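Side-chain contacts in VP5 (Halorubrum pleomorphic virus 6, PDB 6QGL), which is an envelope protein of a haloarchaeal pleomorphic virus and probably mediates fusion of the viral membrane with that of its host: residues E89-G94 against N256-V261; V115-Y120 against T179-L184; K121-T126 against S230-V235; A307-Q312 against G320-T325; T382-T387 against A399-N404. All coordinates share one frame; numbering follows the deposited sequence.

Contact 1. Residues E89-G94 against N256-V261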
# COMPACT_ATOMS: atom_id res chain seq x y z
N GLU A 89 31.43 -1.16 -15.33
CA GLU A 89 31.57 -1.37 -16.78
C GLU A 89 32.49 -0.32 -17.39
O GLU A 89 33.38 -0.66 -18.17
CB GLU A 89 30.19 -1.36 -17.46
CG GLU A 89 29.32 -2.54 -17.07
CD GLU A 89 27.85 -2.44 -17.40
OE1 GLU A 89 27.12 -3.42 -17.14
OE2 GLU A 89 27.41 -1.38 -17.91
N GLU A 90 32.29 0.95 -16.98
CA GLU A 90 33.09 2.10 -17.43
C GLU A 90 34.51 2.07 -16.87
O GLU A 90 35.45 2.38 -17.61
CB GLU A 90 32.38 3.42 -17.07
CG GLU A 90 31.04 3.60 -17.77
CD GLU A 90 31.01 3.64 -19.28
OE1 GLU A 90 31.92 4.25 -19.89
OE2 GLU A 90 30.07 3.05 -19.87
N LEU A 91 34.69 1.66 -15.58
CA LEU A 91 36.00 1.53 -14.93
C LEU A 91 36.84 0.47 -15.63
O LEU A 91 38.04 0.67 -15.83
CB LEU A 91 35.87 1.17 -13.44
CG LEU A 91 35.47 2.29 -12.48
CD1 LEU A 91 34.82 1.73 -11.23
CD2 LEU A 91 36.66 3.14 -12.09
N ASN A 92 36.20 -0.66 -16.00
CA ASN A 92 36.83 -1.78 -16.70
C ASN A 92 37.28 -1.42 -18.11
O ASN A 92 38.25 -2.00 -18.61
CB ASN A 92 35.90 -3.00 -16.71
CG ASN A 92 35.80 -3.75 -15.40
OD1 ASN A 92 36.36 -3.38 -14.37
ND2 ASN A 92 35.06 -4.85 -15.44
N ALA A 93 36.61 -0.43 -18.74
CA ALA A 93 36.92 0.06 -20.08
C ALA A 93 38.05 1.11 -20.09
O ALA A 93 38.43 1.59 -21.16
CB ALA A 93 35.66 0.64 -20.72
N GLY A 94 38.58 1.42 -18.90
CA GLY A 94 39.65 2.39 -18.70
C GLY A 94 39.24 3.82 -19.03
O GLY A 94 40.07 4.61 -19.48
N ASN A 256 36.99 7.26 -4.45
CA ASN A 256 37.83 6.34 -3.68
C ASN A 256 38.19 5.04 -4.42
O ASN A 256 39.16 4.39 -4.05
CB ASN A 256 37.16 6.02 -2.34
CG ASN A 256 37.12 7.17 -1.37
OD1 ASN A 256 38.15 7.68 -0.92
ND2 ASN A 256 35.92 7.59 -1.00
N VAL A 257 37.40 4.67 -5.46
CA VAL A 257 37.53 3.44 -6.27
C VAL A 257 38.32 3.65 -7.57
O VAL A 257 38.93 2.70 -8.07
CB VAL A 257 36.12 2.81 -6.51
CG1 VAL A 257 36.08 1.83 -7.67
CG2 VAL A 257 35.59 2.15 -5.24
N TYR A 258 38.29 4.87 -8.13
CA TYR A 258 38.97 5.18 -9.38
C TYR A 258 40.48 5.04 -9.25
O TYR A 258 41.09 5.68 -8.38
CB TYR A 258 38.58 6.58 -9.91
CG TYR A 258 38.99 6.81 -11.36
CD1 TYR A 258 40.25 7.30 -11.68
CD2 TYR A 258 38.12 6.50 -12.40
CE1 TYR A 258 40.64 7.48 -13.00
CE2 TYR A 258 38.50 6.68 -13.73
CZ TYR A 258 39.76 7.18 -14.03
OH TYR A 258 40.13 7.37 -15.33
N GLY A 259 41.05 4.17 -10.08
CA GLY A 259 42.49 3.92 -10.12
C GLY A 259 43.01 2.71 -9.35
O GLY A 259 43.90 2.02 -9.85
N ASP A 260 42.49 2.48 -8.12
CA ASP A 260 42.97 1.37 -7.29
C ASP A 260 42.27 0.04 -7.59
O ASP A 260 42.90 -1.01 -7.46
CB ASP A 260 42.93 1.70 -5.78
CG ASP A 260 41.57 1.99 -5.19
OD1 ASP A 260 40.58 2.02 -5.94
OD2 ASP A 260 41.49 2.20 -3.96
N VAL A 261 40.98 0.08 -7.98
CA VAL A 261 40.24 -1.13 -8.36
C VAL A 261 40.58 -1.38 -9.83
O VAL A 261 40.17 -0.60 -10.70
CB VAL A 261 38.71 -1.06 -8.07
CG1 VAL A 261 37.97 -2.27 -8.63
CG2 VAL A 261 38.45 -0.93 -6.57
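Leu91 reaches from the last turn of one helix to the end of another, and its two methyl groups find separate partners. CD1 meets CG1 of Val257 at 3.8 Å, while CD2 lies 3.7 Å from CD2 of Tyr258 and 4.1 Å from the Tyr258 CA. The side chain is bent back beside its own backbone N, with CG anti to the carbonyl carbon (chi1 -77°), which carries the forked end into the angle between the two partners. Leu91 and Val257 meet nearly at right angles, as crossed branches, whereas the tyrosine ring receives its methyl group at a slant. Tyr258 has CG anti to the backbone N (chi1 -166°); the ring thereby extends past Leu91, and its hydroxyl is hydrogen-bonded to the carbonyl oxygen of Ser95. One end of this ring is thus packed on carbon and the other is held by a polar bond. Both helices stop here: Gly94, with positive phi, closes helix 73-92 in a Schellman motif, its N bonded to Leu91 O at 3.2 Å, and Tyr258 is the first residue to leave helix 229-257. Helix 97-140 adjoins the contact, Leu91 also touching its Val100 and Tyr258 its Glu97, while Ile478 of a loop packs on Val257.

Contact 2. Residues V115-Y120 against T179-L184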
# COMPACT_ATOMS: atom_id res chain seq x y z
N VAL A 115 10.47 6.23 -10.43
CA VAL A 115 9.95 6.29 -9.06
C VAL A 115 9.14 7.58 -8.85
O VAL A 115 7.99 7.50 -8.40
CB VAL A 115 11.07 6.09 -7.99
CG1 VAL A 115 10.55 6.29 -6.58
CG2 VAL A 115 11.72 4.72 -8.13
N ARG A 116 9.71 8.74 -9.24
CA ARG A 116 9.04 10.04 -9.11
C ARG A 116 7.80 10.14 -9.97
O ARG A 116 6.75 10.55 -9.47
CB ARG A 116 9.99 11.20 -9.38
CG ARG A 116 10.96 11.44 -8.26
CD ARG A 116 11.49 12.85 -8.29
NE ARG A 116 12.63 12.98 -7.40
CZ ARG A 116 12.57 13.34 -6.12
NH1 ARG A 116 11.40 13.65 -5.57
NH2 ARG A 116 13.66 13.40 -5.39
N THR A 117 7.90 9.75 -11.27
CA THR A 117 6.78 9.78 -12.22
C THR A 117 5.61 8.95 -11.68
O THR A 117 4.49 9.45 -11.69
CB THR A 117 7.22 9.37 -13.64
OG1 THR A 117 8.21 10.29 -14.09
CG2 THR A 117 6.08 9.35 -14.64
N ASN A 118 5.88 7.73 -11.16
CA ASN A 118 4.85 6.86 -10.58
C ASN A 118 4.16 7.51 -9.39
O ASN A 118 2.93 7.48 -9.31
CB ASN A 118 5.43 5.51 -10.16
CG ASN A 118 5.87 4.64 -11.30
OD1 ASN A 118 5.55 4.85 -12.48
ND2 ASN A 118 6.65 3.64 -10.97
N PHE A 119 4.95 8.12 -8.50
CA PHE A 119 4.48 8.81 -7.30
C PHE A 119 3.60 10.01 -7.67
O PHE A 119 2.47 10.10 -7.17
CB PHE A 119 5.67 9.21 -6.41
CG PHE A 119 5.31 9.96 -5.16
CD1 PHE A 119 4.69 9.31 -4.10
CD2 PHE A 119 5.62 11.31 -5.02
CE1 PHE A 119 4.34 10.01 -2.94
CE2 PHE A 119 5.29 12.00 -3.85
CZ PHE A 119 4.66 11.35 -2.82
N TYR A 120 4.08 10.90 -8.56
CA TYR A 120 3.32 12.08 -8.99
C TYR A 120 2.11 11.72 -9.84
O TYR A 120 1.10 12.43 -9.78
CB TYR A 120 4.20 13.11 -9.71
CG TYR A 120 5.40 13.59 -8.93
CD1 TYR A 120 5.30 13.88 -7.57
CD2 TYR A 120 6.62 13.82 -9.56
CE1 TYR A 120 6.41 14.33 -6.85
CE2 TYR A 120 7.73 14.26 -8.85
CZ TYR A 120 7.61 14.52 -7.49
OH TYR A 120 8.71 14.96 -6.79
N THR A 179 13.89 15.36 -18.96
CA THR A 179 12.50 15.55 -19.39
C THR A 179 11.70 16.34 -18.36
O THR A 179 12.11 16.45 -17.20
CB THR A 179 11.82 14.20 -19.69
OG1 THR A 179 11.66 13.45 -18.49
CG2 THR A 179 12.54 13.38 -20.76
N ASN A 180 10.54 16.88 -18.78
CA ASN A 180 9.63 17.62 -17.91
C ASN A 180 8.38 16.81 -17.65
O ASN A 180 7.86 16.16 -18.57
CB ASN A 180 9.25 18.98 -18.52
CG ASN A 180 10.38 19.96 -18.72
OD1 ASN A 180 10.39 20.74 -19.68
ND2 ASN A 180 11.37 19.97 -17.82
N PHE A 181 7.88 16.84 -16.41
CA PHE A 181 6.65 16.16 -16.01
C PHE A 181 5.66 17.19 -15.48
O PHE A 181 6.04 18.08 -14.71
CB PHE A 181 6.92 15.06 -14.97
CG PHE A 181 5.70 14.27 -14.57
CD1 PHE A 181 5.25 13.21 -15.36
CD2 PHE A 181 5.00 14.57 -13.41
CE1 PHE A 181 4.10 12.49 -15.00
CE2 PHE A 181 3.85 13.85 -13.06
CZ PHE A 181 3.42 12.81 -13.85
N THR A 182 4.39 17.05 -15.88
CA THR A 182 3.34 17.95 -15.42
C THR A 182 2.70 17.39 -14.14
O THR A 182 1.94 16.42 -14.19
CB THR A 182 2.33 18.26 -16.54
OG1 THR A 182 3.01 18.85 -17.65
CG2 THR A 182 1.23 19.20 -16.08
N LEU A 183 3.04 18.02 -13.01
CA LEU A 183 2.47 17.71 -11.70
C LEU A 183 1.28 18.65 -11.52
O LEU A 183 1.38 19.83 -11.85
CB LEU A 183 3.52 17.93 -10.59
CG LEU A 183 3.06 17.86 -9.12
CD1 LEU A 183 2.80 16.43 -8.68
CD2 LEU A 183 4.06 18.51 -8.20
N LEU A 184 0.15 18.12 -11.05
CA LEU A 184 -1.03 18.95 -10.86
C LEU A 184 -1.05 19.53 -9.46
O LEU A 184 -0.99 18.79 -8.48
CB LEU A 184 -2.34 18.18 -11.16
CG LEU A 184 -2.52 17.62 -12.58
CD1 LEU A 184 -3.74 16.75 -12.66
CD2 LEU A 184 -2.59 18.73 -13.63
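This is a helix-on-sheet contact, in which Thr117 and Tyr120 of the long helix 97-140 receive Phe181 and Leu183 of strand 180-189. The short segments run 26° from parallel with their axes 9.7 Å apart, a spacing filled by side chains. Thr117 and Tyr120, one turn apart, hold the phenylalanine between them: Thr117 CG2 is 3.7 Å from Phe181 CE1, and Tyr120 CB is 3.4 Å from Phe181 CE2, so the two flanks of the ring touch different helix residues. Phe181 gets there by having CG anti to the backbone N (chi1 -177°), which stretches the ring out toward the helix. Leu183 uses one methyl group, CD1, which sits 3.7 Å from Tyr120 CD1 and equally near Tyr120 CB, at the root of the ring. The far end of the tyrosine is polar. Its OH is hydrogen-bonded to Glu236 of helix 229-257 and also takes a bond from Arg116 NH1 (3.2 Å, 142° at the hydrogen), from somewhat out of the guanidinium plane. Arg116 in turn forms salt bridges with Asp240 and Glu112, so the buried hydroxyl belongs to a charged network that probably fixes the ring's tilt. Met175 touches Thr117, Tyr120 and Phe181 alike. On the strand, inward Phe181 and Leu183 alternate with exposed Asn180 and Thr182, the two-residue repeat of an amphipathic strand in a four-stranded antiparallel meander laid along a helix.

Contact 3. Residues K121-T126 against S230-V235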
# COMPACT_ATOMS: atom_id res chain seq x y z
N LYS A 121 2.19 10.61 -10.61
CA LYS A 121 1.08 10.12 -11.43
C LYS A 121 -0.12 9.74 -10.55
O LYS A 121 -1.24 10.08 -10.90
CB LYS A 121 1.51 8.92 -12.30
CG LYS A 121 1.73 9.29 -13.77
CD LYS A 121 2.57 8.25 -14.52
CE LYS A 121 1.85 6.99 -14.92
NZ LYS A 121 2.81 5.93 -15.34
N SER A 122 0.14 9.07 -9.40
CA SER A 122 -0.92 8.66 -8.46
C SER A 122 -1.56 9.86 -7.75
O SER A 122 -2.76 9.81 -7.47
CB SER A 122 -0.43 7.61 -7.48
OG SER A 122 0.30 8.17 -6.40
N TRP A 123 -0.78 10.94 -7.49
CA TRP A 123 -1.29 12.18 -6.90
C TRP A 123 -2.22 12.83 -7.91
O TRP A 123 -3.35 13.17 -7.56
CB TRP A 123 -0.14 13.14 -6.52
CG TRP A 123 -0.60 14.56 -6.30
CD1 TRP A 123 -0.54 15.59 -7.19
CD2 TRP A 123 -1.26 15.07 -5.14
NE1 TRP A 123 -1.11 16.72 -6.65
CE2 TRP A 123 -1.54 16.44 -5.38
CE3 TRP A 123 -1.62 14.52 -3.90
CZ2 TRP A 123 -2.17 17.26 -4.44
CZ3 TRP A 123 -2.24 15.33 -2.96
CH2 TRP A 123 -2.52 16.68 -3.24
N ASN A 124 -1.75 12.96 -9.17
CA ASN A 124 -2.50 13.54 -10.28
C ASN A 124 -3.84 12.86 -10.48
O ASN A 124 -4.84 13.56 -10.65
CB ASN A 124 -1.68 13.49 -11.57
CG ASN A 124 -0.57 14.52 -11.63
OD1 ASN A 124 -0.40 15.37 -10.73
ND2 ASN A 124 0.20 14.49 -12.70
N GLU A 125 -3.89 11.51 -10.39
CA GLU A 125 -5.13 10.75 -10.51
C GLU A 125 -6.09 11.03 -9.35
O GLU A 125 -7.29 11.18 -9.59
CB GLU A 125 -4.85 9.25 -10.67
CG GLU A 125 -6.05 8.44 -11.15
CD GLU A 125 -6.77 8.94 -12.39
OE1 GLU A 125 -6.09 9.20 -13.41
OE2 GLU A 125 -8.01 9.08 -12.33
N THR A 126 -5.56 11.12 -8.11
CA THR A 126 -6.35 11.40 -6.90
C THR A 126 -7.07 12.74 -7.06
O THR A 126 -8.28 12.86 -6.84
CB THR A 126 -5.43 11.40 -5.65
OG1 THR A 126 -4.69 10.19 -5.58
CG2 THR A 126 -6.19 11.62 -4.35
N SER A 230 0.74 16.24 4.77
CA SER A 230 1.68 15.63 5.71
C SER A 230 2.05 14.19 5.30
O SER A 230 3.22 13.82 5.43
CB SER A 230 1.13 15.66 7.13
OG SER A 230 0.04 14.77 7.30
N GLU A 231 1.08 13.42 4.77
CA GLU A 231 1.30 12.04 4.31
C GLU A 231 2.08 12.01 2.99
O GLU A 231 3.09 11.29 2.89
CB GLU A 231 -0.04 11.28 4.20
CG GLU A 231 -0.60 10.81 5.54
CD GLU A 231 -1.91 10.04 5.55
OE1 GLU A 231 -2.24 9.47 6.61
OE2 GLU A 231 -2.63 10.03 4.52
N TRP A 232 1.63 12.79 1.99
CA TRP A 232 2.25 12.87 0.66
C TRP A 232 3.64 13.50 0.68
O TRP A 232 4.53 13.03 -0.03
CB TRP A 232 1.33 13.61 -0.32
CG TRP A 232 0.17 12.78 -0.78
CD1 TRP A 232 -1.05 12.66 -0.19
CD2 TRP A 232 0.15 11.92 -1.93
NE1 TRP A 232 -1.84 11.79 -0.90
CE2 TRP A 232 -1.13 11.32 -1.98
CE3 TRP A 232 1.08 11.61 -2.93
CZ2 TRP A 232 -1.51 10.43 -2.99
CZ3 TRP A 232 0.71 10.71 -3.92
CH2 TRP A 232 -0.57 10.13 -3.95
N ASN A 233 3.83 14.57 1.48
CA ASN A 233 5.11 15.26 1.62
C ASN A 233 6.15 14.42 2.34
O ASN A 233 7.34 14.56 2.06
CB ASN A 233 4.94 16.62 2.30
CG ASN A 233 6.18 17.47 2.32
OD1 ASN A 233 6.74 17.78 3.38
ND2 ASN A 233 6.65 17.87 1.14
N ALA A 234 5.70 13.55 3.27
CA ALA A 234 6.58 12.65 4.03
C ALA A 234 7.34 11.73 3.06
O ALA A 234 8.56 11.63 3.16
CB ALA A 234 5.77 11.82 5.01
N VAL A 235 6.62 11.14 2.09
CA VAL A 235 7.19 10.26 1.06
C VAL A 235 8.09 11.08 0.13
O VAL A 235 9.17 10.62 -0.23
CB VAL A 235 6.09 9.48 0.28
CG1 VAL A 235 6.71 8.43 -0.64
CG2 VAL A 235 5.09 8.82 1.24
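Trp123 and Trp232 meet in a T-shaped (edge-to-face) stack across two long antiparallel helices. The edge of Trp123 is directed at a face of Trp232: CE3 stands 3.7 Å above the Trp232 ring plane, over its centre. The six-membered ring of Trp123 and the five-membered ring of Trp232 have centroids 5.0 Å apart and planes at 71°. Trp123 has CG anti to the backbone N (chi1 163°), which swings its indole up over the partner, and its CB rests 3.7 Å from Trp232 CZ3. A different approach is made by Ser122, whose OG lies in the plane of the Trp232 ring at its outer edge, 3.3 Å from CH2, while being hydrogen-bonded to Phe119 O. Thr126 comes in at a slant to CZ2 of Trp232. Its OG1 is bonded to Ser122 O at 2.7 Å; Thr126 N reaches the same oxygen from the other face of the carbonyl plane. With segment axes 12.6 Å apart, helices 97-140 and 229-257 are wide of one another, and the Trp232 indole spans the interval. Helix 43-66 adjoins it through Asn61, which touches Trp232 and is bonded to Thr126 OG1. On the sheet side, Trp123 packs on Leu183 and gives its NE1 hydrogen bond to Leu184 O of strand 180-189.

Contact 4. Residues A307-Q312 against G320-T325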
# COMPACT_ATOMS: atom_id res chain seq x y z
N ALA A 307 4.00 -18.97 9.60
CA ALA A 307 3.36 -18.55 10.84
C ALA A 307 1.85 -18.55 10.76
O ALA A 307 1.28 -18.00 9.82
CB ALA A 307 3.85 -17.16 11.23
N THR A 308 1.19 -19.15 11.77
CA THR A 308 -0.26 -19.15 11.90
C THR A 308 -0.53 -18.04 12.91
O THR A 308 -0.15 -18.15 14.08
CB THR A 308 -0.80 -20.54 12.28
OG1 THR A 308 -0.29 -21.51 11.37
CG2 THR A 308 -2.32 -20.59 12.27
N ILE A 309 -1.10 -16.93 12.43
CA ILE A 309 -1.38 -15.72 13.21
C ILE A 309 -2.85 -15.64 13.55
O ILE A 309 -3.68 -16.16 12.81
CB ILE A 309 -0.91 -14.49 12.36
CG1 ILE A 309 0.59 -14.56 12.02
CG2 ILE A 309 -1.27 -13.12 12.98
CD1 ILE A 309 1.52 -14.75 13.16
N THR A 310 -3.18 -14.97 14.67
CA THR A 310 -4.55 -14.72 15.07
C THR A 310 -4.66 -13.27 15.62
O THR A 310 -3.89 -12.87 16.49
CB THR A 310 -5.17 -15.81 15.96
OG1 THR A 310 -6.58 -15.59 16.04
CG2 THR A 310 -4.61 -15.87 17.36
N ILE A 311 -5.59 -12.50 15.03
CA ILE A 311 -5.85 -11.10 15.35
C ILE A 311 -6.73 -11.03 16.60
O ILE A 311 -7.81 -11.61 16.61
CB ILE A 311 -6.48 -10.36 14.12
CG1 ILE A 311 -5.74 -10.70 12.77
CG2 ILE A 311 -6.59 -8.84 14.35
CD1 ILE A 311 -4.15 -10.49 12.67
N GLN A 312 -6.24 -10.34 17.64
CA GLN A 312 -6.93 -10.23 18.93
C GLN A 312 -8.35 -9.65 18.86
O GLN A 312 -9.27 -10.28 19.37
CB GLN A 312 -6.08 -9.45 19.94
CG GLN A 312 -4.77 -10.15 20.31
CD GLN A 312 -3.99 -9.38 21.35
OE1 GLN A 312 -4.43 -8.36 21.89
NE2 GLN A 312 -2.79 -9.86 21.66
N GLY A 320 0.78 -17.81 7.08
CA GLY A 320 1.57 -17.01 6.14
C GLY A 320 2.99 -16.71 6.55
O GLY A 320 3.42 -17.07 7.65
N THR A 321 3.73 -16.03 5.65
CA THR A 321 5.14 -15.66 5.84
C THR A 321 5.30 -14.18 6.22
O THR A 321 4.61 -13.32 5.67
CB THR A 321 5.98 -16.06 4.61
OG1 THR A 321 5.47 -15.42 3.45
CG2 THR A 321 6.01 -17.56 4.39
N PHE A 322 6.23 -13.90 7.15
CA PHE A 322 6.53 -12.56 7.66
C PHE A 322 7.60 -11.82 6.85
O PHE A 322 8.32 -12.43 6.04
CB PHE A 322 6.99 -12.63 9.12
CG PHE A 322 5.93 -12.69 10.19
CD1 PHE A 322 5.03 -11.64 10.36
CD2 PHE A 322 5.88 -13.75 11.08
CE1 PHE A 322 4.06 -11.69 11.36
CE2 PHE A 322 4.92 -13.79 12.10
CZ PHE A 322 4.02 -12.75 12.23
N ALA A 323 7.73 -10.51 7.11
CA ALA A 323 8.71 -9.58 6.55
C ALA A 323 8.80 -8.35 7.46
O ALA A 323 7.78 -7.75 7.78
CB ALA A 323 8.31 -9.16 5.14
N LEU A 324 10.02 -8.02 7.93
CA LEU A 324 10.26 -6.87 8.80
C LEU A 324 11.17 -5.88 8.08
O LEU A 324 12.17 -6.32 7.52
CB LEU A 324 10.91 -7.29 10.13
CG LEU A 324 10.07 -8.09 11.14
CD1 LEU A 324 10.93 -8.53 12.31
CD2 LEU A 324 8.93 -7.28 11.68
N THR A 325 10.85 -4.57 8.10
CA THR A 325 11.71 -3.55 7.47
C THR A 325 12.96 -3.33 8.33
O THR A 325 14.02 -2.99 7.80
CB THR A 325 10.97 -2.23 7.21
OG1 THR A 325 10.41 -1.73 8.42
CG2 THR A 325 9.90 -2.36 6.15
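Ala307 and Gly320 form an antiparallel hydrogen-bonded pair in the beta hairpin of strands 305-311 and 317-324, adjacent strands of a six-stranded antiparallel sheet. The backbone bonding is reciprocal. Ala307 N gives to Gly320 O at 2.8 Å, and Gly320 N returns the bond to Ala307 O at 2.8 Å. The pair is the one rung these segments share, because the chain runs from Ala307 toward the hairpin turn and from Gly320 away from it. The angle of 86° between the segment directions, where a flat antiparallel pair would approach 180°, shows how strongly the hairpin twists and bends on either side of this pair. The second kind of interaction is apolar. Phe322 lies two residues beyond Gly320, and its ring turns toward strand 305-311. There Phe322 CE2 meets Ala307 CB at 3.6 Å. Ile309 is on the same side of the sheet as Ala307, and the side chains of Ile309 and Phe322 come toward each other from opposite directions. On the next strand, 347-352, Phe349 packs edge-to-face with Phe322 and touches Ile309, while Leu452 of strand 447-454 adjoins Ala307 on the other flank. Ile309 has CG1 anti to the carbonyl carbon (chi1 -59°), an arrangement that brings CD1 against the far end of the phenyl ring, nearest to Phe322 CZ, with CE2 next at 3.7 Å.

Contact 5. Residues T382-T387 against A399-N404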
# COMPACT_ATOMS: atom_id res chain seq x y z
N THR A 382 -15.89 -11.72 3.02
CA THR A 382 -16.12 -12.88 3.89
C THR A 382 -17.60 -13.19 3.98
O THR A 382 -18.44 -12.30 3.82
CB THR A 382 -15.54 -12.70 5.32
OG1 THR A 382 -16.28 -11.71 6.03
CG2 THR A 382 -14.05 -12.40 5.34
N ALA A 383 -17.92 -14.46 4.28
CA ALA A 383 -19.29 -14.93 4.46
C ALA A 383 -19.44 -15.46 5.88
O ALA A 383 -18.55 -16.17 6.37
CB ALA A 383 -19.62 -16.02 3.45
N ILE A 384 -20.54 -15.10 6.56
CA ILE A 384 -20.83 -15.57 7.91
C ILE A 384 -21.62 -16.87 7.77
O ILE A 384 -22.72 -16.87 7.22
CB ILE A 384 -21.54 -14.52 8.82
CG1 ILE A 384 -20.70 -13.22 8.92
CG2 ILE A 384 -21.82 -15.10 10.22
CD1 ILE A 384 -21.48 -11.99 9.32
N GLU A 385 -21.01 -17.98 8.22
CA GLU A 385 -21.60 -19.31 8.19
C GLU A 385 -22.33 -19.52 9.51
O GLU A 385 -21.69 -19.73 10.55
CB GLU A 385 -20.53 -20.40 7.96
CG GLU A 385 -19.88 -20.35 6.58
CD GLU A 385 -19.08 -21.58 6.21
OE1 GLU A 385 -19.41 -22.21 5.18
OE2 GLU A 385 -18.12 -21.92 6.95
N VAL A 386 -23.66 -19.40 9.47
CA VAL A 386 -24.53 -19.52 10.64
C VAL A 386 -25.05 -20.95 10.77
O VAL A 386 -25.69 -21.45 9.84
CB VAL A 386 -25.69 -18.48 10.61
CG1 VAL A 386 -26.53 -18.54 11.88
CG2 VAL A 386 -25.16 -17.07 10.38
N THR A 387 -24.78 -21.60 11.91
CA THR A 387 -25.24 -22.95 12.21
C THR A 387 -26.34 -22.86 13.25
O THR A 387 -26.12 -22.31 14.33
CB THR A 387 -24.07 -23.87 12.60
OG1 THR A 387 -23.17 -23.97 11.50
CG2 THR A 387 -24.53 -25.26 13.03
N ALA A 399 -22.36 -8.76 1.61
CA ALA A 399 -23.21 -8.01 0.68
C ALA A 399 -24.71 -8.34 0.78
O ALA A 399 -25.54 -7.54 0.34
CB ALA A 399 -22.73 -8.22 -0.74
N ASP A 400 -25.05 -9.51 1.36
CA ASP A 400 -26.44 -9.96 1.52
C ASP A 400 -27.06 -9.54 2.87
O ASP A 400 -28.28 -9.66 3.03
CB ASP A 400 -26.54 -11.48 1.29
CG ASP A 400 -26.12 -11.96 -0.09
OD1 ASP A 400 -25.50 -11.16 -0.84
OD2 ASP A 400 -26.38 -13.13 -0.42
N TRP A 401 -26.24 -9.03 3.81
CA TRP A 401 -26.68 -8.56 5.12
C TRP A 401 -27.27 -7.15 5.01
O TRP A 401 -26.56 -6.22 4.61
CB TRP A 401 -25.53 -8.58 6.14
CG TRP A 401 -25.10 -9.96 6.56
CD1 TRP A 401 -24.01 -10.65 6.13
CD2 TRP A 401 -25.74 -10.79 7.54
NE1 TRP A 401 -23.93 -11.86 6.77
CE2 TRP A 401 -24.98 -11.98 7.64
CE3 TRP A 401 -26.89 -10.65 8.34
CZ2 TRP A 401 -25.34 -13.02 8.50
CZ3 TRP A 401 -27.24 -11.68 9.20
CH2 TRP A 401 -26.47 -12.85 9.27
N THR A 402 -28.56 -6.99 5.36
CA THR A 402 -29.28 -5.72 5.31
C THR A 402 -29.05 -4.92 6.60
O THR A 402 -29.29 -5.43 7.69
CB THR A 402 -30.78 -5.97 5.03
OG1 THR A 402 -30.92 -6.90 3.96
CG2 THR A 402 -31.54 -4.69 4.71
N ASP A 403 -28.60 -3.65 6.46
CA ASP A 403 -28.34 -2.74 7.59
C ASP A 403 -29.66 -2.21 8.14
O ASP A 403 -30.47 -1.67 7.38
CB ASP A 403 -27.43 -1.58 7.14
CG ASP A 403 -26.74 -0.79 8.25
OD1 ASP A 403 -27.30 -0.71 9.37
OD2 ASP A 403 -25.65 -0.23 7.99
N ASN A 404 -29.88 -2.35 9.46
CA ASN A 404 -31.09 -1.87 10.14
C ASN A 404 -30.91 -0.43 10.65
O ASN A 404 -31.90 0.23 10.96
CB ASN A 404 -31.48 -2.79 11.31
CG ASN A 404 -31.60 -4.26 10.99
OD1 ASN A 404 -32.23 -4.67 10.00
ND2 ASN A 404 -31.01 -5.09 11.83
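The indole of Trp401 is met by Val386 at its edge and by Ile384 at a slant. Val386 CG2 lies near the ring plane, a loose 4.5 Å from CZ2 on the six-membered side. Ile384 CD1 comes in obliquely beside the NE1-CE2 bond, 3.5 Å from NE1 and 3.9 Å from CE2 of Trp401. Behind this methyl group the rest of the isoleucine follows, its CB 4.1 Å from Trp401 CZ2. Ile384 has CG1 anti to the carbonyl carbon (chi1 -57°) and CD1 extended beyond it (chi2 158°), so that the branch passes across the indole at about a right angle. Both aliphatic residues project from the same side of strand 382-388, two positions apart. Ile372 and Ile374 of strand 371-374 also touch Trp401, as do Pro378 and, from strand 409-412, Tyr411; the tryptophan thus links the three-stranded sheet to the five-stranded one. Its NE1 makes a weak hydrogen bond to Val396 O, on the strand paired with 382-388. The contact itself is therefore shape-dependent apolar packing without directional bonds, and the weak bond from NE1 probably helps set the rotation of the ring.

Overall arrangement
Contacts 2 and 3 share helix 97-140 and touch directly, their centres 11 Å apart: contact 2 lays the helix on a sheet, contact 3 faces it with helix 229-257. Contact 1 uses that second helix at its far end, the centres of contacts 1 and 3 being about 40 Å apart. Contacts 1 and 2 are partly buried; contacts 3, 4 and 5 are buried. Aromatic rings serve contacts 2 to 5 as main fillers, but only contact 4 adds backbone bonds between its segments. Contacts 4 and 5 come later in the chain, in mainly beta surroundings with their centres about 27 Å apart, whereas contacts 1 to 3 belong to the helix-rich part.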